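Local coordinates for protein carbohydrate binding family 6 (PDB 5A8C) that probably releases arabinofuranosyl residues from arabinose-bearing polysaccharides, as an alpha-L-arabinofuranosidase of glycoside hydrolase family 43 built on a five-bladed beta-propeller, at residues 259-269 with 281-290; 300-308 with 317-325. All coordinates share one frame; numbering follows the deposited sequence.

Contact 1. Residues 259-269 with 281-290. With CA (calcium ion), chain B.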
# COMPACT_ATOMS: atom_id res chain seq x y z
N PRO A 259 -7.05 4.98 13.30
CA PRO A 259 -7.78 6.23 13.00
C PRO A 259 -9.14 6.23 13.65
O PRO A 259 -9.66 5.16 14.02
CB PRO A 259 -7.92 6.19 11.49
CG PRO A 259 -7.46 4.98 11.05
CD PRO A 259 -6.92 4.13 12.11
N PRO A 260 -9.79 7.38 13.73
CA PRO A 260 -11.19 7.39 14.15
C PRO A 260 -12.07 6.60 13.21
O PRO A 260 -11.77 6.41 12.03
CB PRO A 260 -11.55 8.89 14.16
CG PRO A 260 -10.60 9.47 13.19
CD PRO A 260 -9.31 8.69 13.31
N ASP A 261 -13.19 6.14 13.76
CA ASP A 261 -14.19 5.46 12.96
C ASP A 261 -13.64 4.28 12.19
O ASP A 261 -13.96 4.09 11.01
CB ASP A 261 -14.92 6.44 12.02
CG ASP A 261 -15.68 7.55 12.72
OD1 ASP A 261 -15.94 7.44 13.95
OD2 ASP A 261 -16.06 8.51 12.03
N ASN A 262 -12.84 3.45 12.88
CA ASN A 262 -12.24 2.31 12.25
C ASN A 262 -12.61 0.98 12.84
O ASN A 262 -12.11 -0.06 12.35
CB ASN A 262 -10.73 2.46 12.11
CG ASN A 262 -10.17 1.58 11.02
OD1 ASN A 262 -10.67 1.62 9.88
ND2 ASN A 262 -9.15 0.82 11.31
N TYR A 263 -13.42 0.93 13.90
CA TYR A 263 -14.01 -0.32 14.37
C TYR A 263 -12.96 -1.37 14.75
O TYR A 263 -13.19 -2.56 14.66
CB TYR A 263 -15.01 -0.88 13.38
CG TYR A 263 -16.18 0.03 13.11
CD1 TYR A 263 -16.12 1.01 12.14
CD2 TYR A 263 -17.37 -0.11 13.81
CE1 TYR A 263 -17.20 1.84 11.86
CE2 TYR A 263 -18.45 0.73 13.57
CZ TYR A 263 -18.35 1.66 12.56
OH TYR A 263 -19.43 2.46 12.25
N SER A 264 -11.81 -0.89 15.26
CA SER A 264 -10.73 -1.79 15.71
C SER A 264 -10.33 -2.80 14.65
O SER A 264 -9.91 -3.91 14.94
CB SER A 264 -11.08 -2.50 17.01
OG SER A 264 -11.35 -1.51 18.01
N ASN A 265 -10.40 -2.38 13.38
CA ASN A 265 -10.12 -3.27 12.26
C ASN A 265 -8.81 -2.89 11.56
O ASN A 265 -7.97 -2.19 12.12
CB ASN A 265 -11.34 -3.35 11.35
CG ASN A 265 -11.47 -4.75 10.70
OD1 ASN A 265 -10.59 -5.21 9.90
ND2 ASN A 265 -12.55 -5.41 10.98
N ASN A 266 -8.61 -3.38 10.35
CA ASN A 266 -7.33 -3.22 9.71
C ASN A 266 -7.00 -1.78 9.37
O ASN A 266 -7.85 -0.88 9.26
CB ASN A 266 -7.15 -4.17 8.53
CG ASN A 266 -8.25 -4.10 7.51
OD1 ASN A 266 -8.85 -3.02 7.28
ND2 ASN A 266 -8.59 -5.24 6.93
N ASN A 267 -5.69 -1.56 9.20
CA ASN A 267 -5.06 -0.25 9.12
C ASN A 267 -3.98 -0.36 8.04
O ASN A 267 -3.18 -1.30 8.13
CB ASN A 267 -4.48 0.06 10.51
CG ASN A 267 -4.13 1.51 10.80
OD1 ASN A 267 -4.18 2.39 9.95
ND2 ASN A 267 -3.78 1.75 12.07
N HIS A 268 -4.00 0.47 6.99
CA HIS A 268 -3.09 0.28 5.86
C HIS A 268 -2.75 1.63 5.27
O HIS A 268 -3.62 2.47 5.10
CB HIS A 268 -3.76 -0.58 4.81
CG HIS A 268 -2.81 -1.20 3.79
ND1 HIS A 268 -2.70 -2.57 3.67
CD2 HIS A 268 -1.99 -0.68 2.85
CE1 HIS A 268 -1.82 -2.81 2.69
NE2 HIS A 268 -1.35 -1.70 2.20
N HIS A 269 -1.50 1.86 4.98
CA HIS A 269 -1.01 3.20 4.65
C HIS A 269 -0.03 3.24 3.48
O HIS A 269 0.56 2.21 3.05
CB HIS A 269 -0.20 3.66 5.93
CG HIS A 269 1.09 2.93 6.05
ND1 HIS A 269 1.15 1.55 6.09
CD2 HIS A 269 2.37 3.39 5.88
CE1 HIS A 269 2.43 1.21 5.97
NE2 HIS A 269 3.20 2.30 5.90
N VAL A 281 -1.22 8.53 3.57
CA VAL A 281 -2.52 8.14 3.08
C VAL A 281 -2.87 6.82 3.77
O VAL A 281 -2.01 5.97 3.96
CB VAL A 281 -2.55 8.05 1.55
CG1 VAL A 281 -2.47 9.44 0.91
CG2 VAL A 281 -1.60 7.11 0.94
N TYR A 282 -4.14 6.66 4.13
CA TYR A 282 -4.56 5.49 4.91
C TYR A 282 -6.01 5.27 4.69
O TYR A 282 -6.62 5.87 3.75
CB TYR A 282 -4.15 5.66 6.39
CG TYR A 282 -4.75 6.85 7.08
CD1 TYR A 282 -4.18 8.11 6.97
CD2 TYR A 282 -5.87 6.71 7.88
CE1 TYR A 282 -4.72 9.22 7.63
CE2 TYR A 282 -6.39 7.80 8.55
CZ TYR A 282 -5.79 9.03 8.46
OH TYR A 282 -6.34 10.08 9.17
N HIS A 283 -6.66 4.45 5.49
CA HIS A 283 -8.12 4.28 5.39
C HIS A 283 -8.77 4.25 6.74
O HIS A 283 -8.17 3.94 7.79
CB HIS A 283 -8.52 3.02 4.54
CG HIS A 283 -8.15 1.70 5.13
ND1 HIS A 283 -7.41 0.79 4.43
CD2 HIS A 283 -8.51 1.15 6.32
CE1 HIS A 283 -7.29 -0.26 5.19
NE2 HIS A 283 -7.93 -0.09 6.35
N ASN A 284 -10.08 4.56 6.74
CA ASN A 284 -10.92 4.30 7.89
C ASN A 284 -12.28 3.88 7.38
O ASN A 284 -12.42 3.42 6.24
CB ASN A 284 -10.93 5.46 8.91
CG ASN A 284 -11.68 6.69 8.48
OD1 ASN A 284 -12.18 6.76 7.36
ND2 ASN A 284 -11.75 7.65 9.38
N ARG A 285 -13.29 3.93 8.26
CA ARG A 285 -14.65 3.46 7.94
C ARG A 285 -15.70 4.51 8.24
O ARG A 285 -16.81 4.19 8.61
CB ARG A 285 -14.89 2.12 8.61
CG ARG A 285 -14.00 1.01 8.04
CD ARG A 285 -13.67 -0.08 9.05
NE ARG A 285 -13.19 -1.29 8.41
CZ ARG A 285 -11.91 -1.69 8.29
NH1 ARG A 285 -10.89 -0.95 8.69
NH2 ARG A 285 -11.69 -2.87 7.76
N THR A 286 -15.32 5.81 8.08
CA THR A 286 -16.23 6.88 8.40
C THR A 286 -17.41 6.96 7.45
O THR A 286 -18.53 7.34 7.87
CB THR A 286 -15.52 8.19 8.56
OG1 THR A 286 -16.33 9.07 9.37
CG2 THR A 286 -15.17 8.83 7.29
N VAL A 287 -17.24 6.71 6.16
CA VAL A 287 -18.35 6.74 5.22
C VAL A 287 -19.39 5.71 5.57
O VAL A 287 -20.60 5.99 5.66
CB VAL A 287 -17.88 6.65 3.76
CG1 VAL A 287 -19.07 6.57 2.79
CG2 VAL A 287 -16.94 7.80 3.40
N ALA A 288 -18.92 4.48 5.79
CA ALA A 288 -19.84 3.42 6.22
C ALA A 288 -20.52 3.80 7.52
O ALA A 288 -21.74 3.59 7.67
CB ALA A 288 -19.07 2.13 6.36
N LYS A 289 -19.79 4.34 8.49
CA LYS A 289 -20.41 4.72 9.77
C LYS A 289 -21.51 5.73 9.55
O LYS A 289 -22.63 5.59 10.09
CB LYS A 289 -19.35 5.31 10.70
CG LYS A 289 -19.92 5.74 12.03
CD LYS A 289 -18.87 6.25 12.97
CE LYS A 289 -19.42 6.79 14.29
NZ LYS A 289 -20.23 8.03 14.15
N GLN A 290 -21.26 6.77 8.78
CA GLN A 290 -22.27 7.80 8.60
C GLN A 290 -23.50 7.25 7.93
O GLN A 290 -24.60 7.70 8.24
CB GLN A 290 -21.67 8.89 7.75
CG GLN A 290 -20.55 9.72 8.36
CD GLN A 290 -20.36 9.58 9.85
OE1 GLN A 290 -19.32 9.06 10.29
NE2 GLN A 290 -21.35 10.05 10.65
CA CA B . 0.52 -1.21 0.62
O HOH W 1 -18.24 9.89 12.97
O HOH W 2 -5.71 2.73 7.71
O HOH W 3 1.54 -0.37 2.71
O HOH W 4 0.38 -3.24 -0.78
O HOH W 5 -1.42 -0.83 -0.80
O HOH W 6 2.08 -2.93 1.39
O HOH W 7 2.29 -0.74 -0.89
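Pro259 lays CB 3.7 Å from CE2 of Tyr282, the proline ring and the phenol running past one another head to tail. The carbonyl of Pro260 accepts from ND2 of Asn284, which approaches from above the carbonyl plane. Asp261 uses both backbone and side chain: its O takes the amide of Arg285, at the N-cap position of helix 286-291, while OD2 offers its anti lone pair to OG1 of Thr286 at 2.7 Å. Water 1 links the same OD2 to NZ of Lys289. The amide of Asn262 is turned 55° from the guanidinium of Arg285, yet OD1 lies in the guanidinium plane, 2.8 Å from NH1. The CD1 edge of Tyr263 meets CB of Arg285, and its OH oxygen comes 3.2 Å from CB of Lys289.

The loop wraps the exit of strand 277-284, part of one blade of the five-bladed propeller, and leads towards the calcium ion. Asn265 covers one guanidinium face, its CB 3.4 Å above the plane. With CG wedged between backbone N and carbonyl carbon (chi1 54°), Asn266 offers O and OD1 together: NH1 and NH2 of Arg285 grip it end-on, and its O also accepts from NE2 of His283 at 3.0 Å and from ND2 of Asn262. Water 2 joins OD1 of Asn267 to the amides of His268 and His283; ND2 of Asn267 bonds Ser235 O and Pro257 O. His268 places CB 3.6 Å from CE1 of His283 and binds calcium through NE2 at 2.5 Å.

Contact 2. Residues 300-308 with 317-325; sequences NVCIDQMFY and VVPTVDGLK
Asp304 and Thr320 make the polar clasp between strand 300-306 and the C-terminal segment 317-325. The hydroxyl OG1 of Thr320 gives its hydrogen to the syn lone pair of Asp304 OD1, at a short 2.6 Å. At the same time, the backbone N of Thr320 donates to Asp304 OD2 at 3.1 Å; this bond is fairly straight (160° at the hydrogen) but reaches the oxygen from above the carboxylate plane. One residue therefore holds both carboxylate oxygens, which should restrain the group's rotation. A chi1 of 66° brings OG1 of Thr320 to OD1 of Asp304, with CG2 of the threonine 3.4 Å from the same oxygen. Tyr282 and water 8 add further bonds to OD2, and the water also donates to Thr320 O; this cluster of donors would be expected to stabilise the negative charge.

The apolar packing is less close. Val317 spreads its two methyls along the strand, CG1 lying 3.9 Å from CB of Asp304 and CG2 4.0 Å from CG of Met306, whose side chain crosses it at about a right angle. Water 9 bridges the two backbones, donating to Gln305 O and accepting from Val318 N. The solvent side is looser: Val318 is exposed and barely covered by the strand, and Gln305 and Leu324 are partly exposed. CD2 of Leu324 rests 3.8 Å from Ile303 O, while its CD1 meets CG2 of Ile303 at 4.1 Å.

Strand 300-306 is an outermost strand of its three-stranded sheet, paired through its backbone with strand 277-284. The tail runs beside it, with Val317 and Pro319 also packing on strand 250-256 of the adjoining sheet and Ile303 reaching Leu49 of strand 48-56.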
# COMPACT_ATOMS: atom_id res chain seq x y z
N ASN A 300 -12.87 3.73 3.49
CA ASN A 300 -12.64 4.91 2.66
C ASN A 300 -11.25 5.45 2.90
O ASN A 300 -10.74 5.46 4.04
CB ASN A 300 -13.70 5.99 2.88
CG ASN A 300 -13.75 6.46 4.33
OD1 ASN A 300 -14.46 5.91 5.16
ND2 ASN A 300 -12.96 7.49 4.63
N VAL A 301 -10.65 5.98 1.85
CA VAL A 301 -9.33 6.59 1.93
C VAL A 301 -9.35 7.84 2.78
O VAL A 301 -10.31 8.61 2.83
CB VAL A 301 -8.80 6.84 0.52
CG1 VAL A 301 -9.65 7.85 -0.26
CG2 VAL A 301 -7.35 7.26 0.48
N CYS A 302 -8.20 8.13 3.41
CA CYS A 302 -7.91 9.29 4.23
C CYS A 302 -6.51 9.81 3.91
O CYS A 302 -5.66 9.05 3.45
CB CYS A 302 -8.01 8.96 5.72
SG CYS A 302 -9.61 8.45 6.34
N ILE A 303 -6.26 11.05 4.27
CA ILE A 303 -4.94 11.66 4.13
C ILE A 303 -4.68 12.60 5.28
O ILE A 303 -5.57 13.39 5.65
CB ILE A 303 -4.77 12.33 2.74
CG1 ILE A 303 -3.34 12.80 2.53
CG2 ILE A 303 -5.79 13.46 2.52
CD1 ILE A 303 -3.06 13.24 1.09
N ASP A 304 -3.46 12.60 5.81
CA ASP A 304 -3.02 13.55 6.81
C ASP A 304 -1.56 13.90 6.62
O ASP A 304 -0.81 13.10 6.05
CB ASP A 304 -3.34 13.10 8.25
CG ASP A 304 -4.78 13.50 8.67
OD1 ASP A 304 -5.06 14.73 8.67
OD2 ASP A 304 -5.60 12.60 8.98
N GLN A 305 -1.17 15.04 7.10
CA GLN A 305 0.23 15.43 7.05
C GLN A 305 1.12 14.64 8.02
O GLN A 305 0.68 14.26 9.12
CB GLN A 305 0.38 16.94 7.29
CG GLN A 305 1.72 17.50 6.79
CD GLN A 305 1.78 19.03 6.63
OE1 GLN A 305 0.83 19.75 6.86
NE2 GLN A 305 2.93 19.50 6.20
N MET A 306 2.37 14.44 7.61
CA MET A 306 3.37 13.72 8.39
C MET A 306 4.57 14.66 8.55
O MET A 306 4.94 15.34 7.59
CB MET A 306 3.77 12.45 7.64
CG MET A 306 4.61 11.47 8.45
SD MET A 306 5.35 10.17 7.46
CE MET A 306 6.87 10.96 6.97
N PHE A 307 5.22 14.58 9.70
CA PHE A 307 6.38 15.39 9.99
C PHE A 307 7.51 14.51 10.51
O PHE A 307 7.27 13.52 11.20
CB PHE A 307 6.02 16.43 11.09
CG PHE A 307 4.86 17.30 10.72
CD1 PHE A 307 5.03 18.34 9.85
CD2 PHE A 307 3.59 17.02 11.15
CE1 PHE A 307 3.96 19.16 9.49
CE2 PHE A 307 2.51 17.81 10.79
CZ PHE A 307 2.70 18.84 9.96
N TYR A 308 8.73 14.96 10.22
CA TYR A 308 9.95 14.33 10.77
C TYR A 308 10.47 15.13 11.98
O TYR A 308 10.40 16.35 11.98
CB TYR A 308 11.07 14.26 9.74
CG TYR A 308 10.77 13.36 8.59
CD1 TYR A 308 11.05 12.00 8.66
CD2 TYR A 308 10.24 13.84 7.41
CE1 TYR A 308 10.79 11.16 7.58
CE2 TYR A 308 9.99 13.03 6.32
CZ TYR A 308 10.28 11.69 6.43
OH TYR A 308 10.04 10.84 5.34
N VAL A 317 1.49 10.64 13.55
CA VAL A 317 0.48 11.40 12.82
C VAL A 317 -0.74 11.58 13.68
O VAL A 317 -1.15 10.67 14.43
CB VAL A 317 0.15 10.64 11.51
CG1 VAL A 317 -1.05 11.24 10.76
CG2 VAL A 317 1.37 10.62 10.58
N VAL A 318 -1.35 12.75 13.51
CA VAL A 318 -2.58 13.12 14.19
C VAL A 318 -3.72 13.10 13.17
O VAL A 318 -3.82 13.98 12.31
CB VAL A 318 -2.46 14.50 14.80
CG1 VAL A 318 -3.75 14.92 15.45
CG2 VAL A 318 -1.32 14.51 15.81
N PRO A 319 -4.60 12.07 13.23
CA PRO A 319 -5.70 12.06 12.29
C PRO A 319 -6.58 13.30 12.46
O PRO A 319 -6.85 13.71 13.59
CB PRO A 319 -6.43 10.76 12.63
CG PRO A 319 -5.40 9.84 13.20
CD PRO A 319 -4.51 10.79 13.98
N THR A 320 -7.06 13.84 11.36
CA THR A 320 -7.94 14.97 11.40
C THR A 320 -9.27 14.62 10.77
O THR A 320 -9.39 13.74 9.92
CB THR A 320 -7.37 16.23 10.66
OG1 THR A 320 -7.26 15.96 9.27
CG2 THR A 320 -6.05 16.72 11.24
N VAL A 321 -10.30 15.34 11.18
CA VAL A 321 -11.67 15.05 10.74
C VAL A 321 -12.37 16.30 10.20
O VAL A 321 -13.58 16.29 10.01
CB VAL A 321 -12.50 14.35 11.85
CG1 VAL A 321 -11.82 13.03 12.22
CG2 VAL A 321 -12.69 15.25 13.06
N ASP A 322 -11.61 17.37 9.90
CA ASP A 322 -12.19 18.56 9.33
C ASP A 322 -11.42 19.04 8.10
O ASP A 322 -11.49 20.22 7.71
CB ASP A 322 -12.34 19.67 10.41
CG ASP A 322 -13.33 19.29 11.52
OD1 ASP A 322 -14.56 19.22 11.22
OD2 ASP A 322 -12.88 19.06 12.70
N GLY A 323 -10.72 18.12 7.45
CA GLY A 323 -10.00 18.43 6.22
C GLY A 323 -8.55 18.79 6.47
O GLY A 323 -8.21 19.26 7.58
N LEU A 324 -7.70 18.60 5.47
CA LEU A 324 -6.31 19.08 5.62
C LEU A 324 -6.29 20.57 5.95
O LEU A 324 -7.12 21.36 5.46
CB LEU A 324 -5.52 18.91 4.33
CG LEU A 324 -5.10 17.46 4.03
CD1 LEU A 324 -4.53 17.40 2.63
CD2 LEU A 324 -4.10 16.87 5.03
N LYS A 325 -5.36 21.01 6.79
CA LYS A 325 -5.09 22.43 7.03
C LYS A 325 -4.17 23.06 5.95
O LYS A 325 -3.81 24.25 6.03
CB LYS A 325 -4.46 22.57 8.38
O HOH W 8 -8.23 12.19 7.86
O HOH W 9 -0.01 14.73 11.71

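How the contacts relate
Contact 1 and contact 2 follow one another along the chain and share one antiparallel sheet, their centres about 13 Å apart. They meet through neighbouring strands 277-284 and 300-306: Tyr282 O lies 2.8 Å from Cys302 N, a probable backbone hydrogen bond, and Tyr282 OH is 2.6 Å from Asp304 OD2, joining the tyrosine that packs against Pro259 to contact 2. Their relation to the bound groups differs. In contact 1, His268 ligates calcium, and its side chain lies about 3 Å from a bound Tris molecule, hydrogen-bonded through ND1; the Tris probably comes from the crystallisation liquor but may mark a pocket. Contact 2 is structural packing towards the C-terminal end.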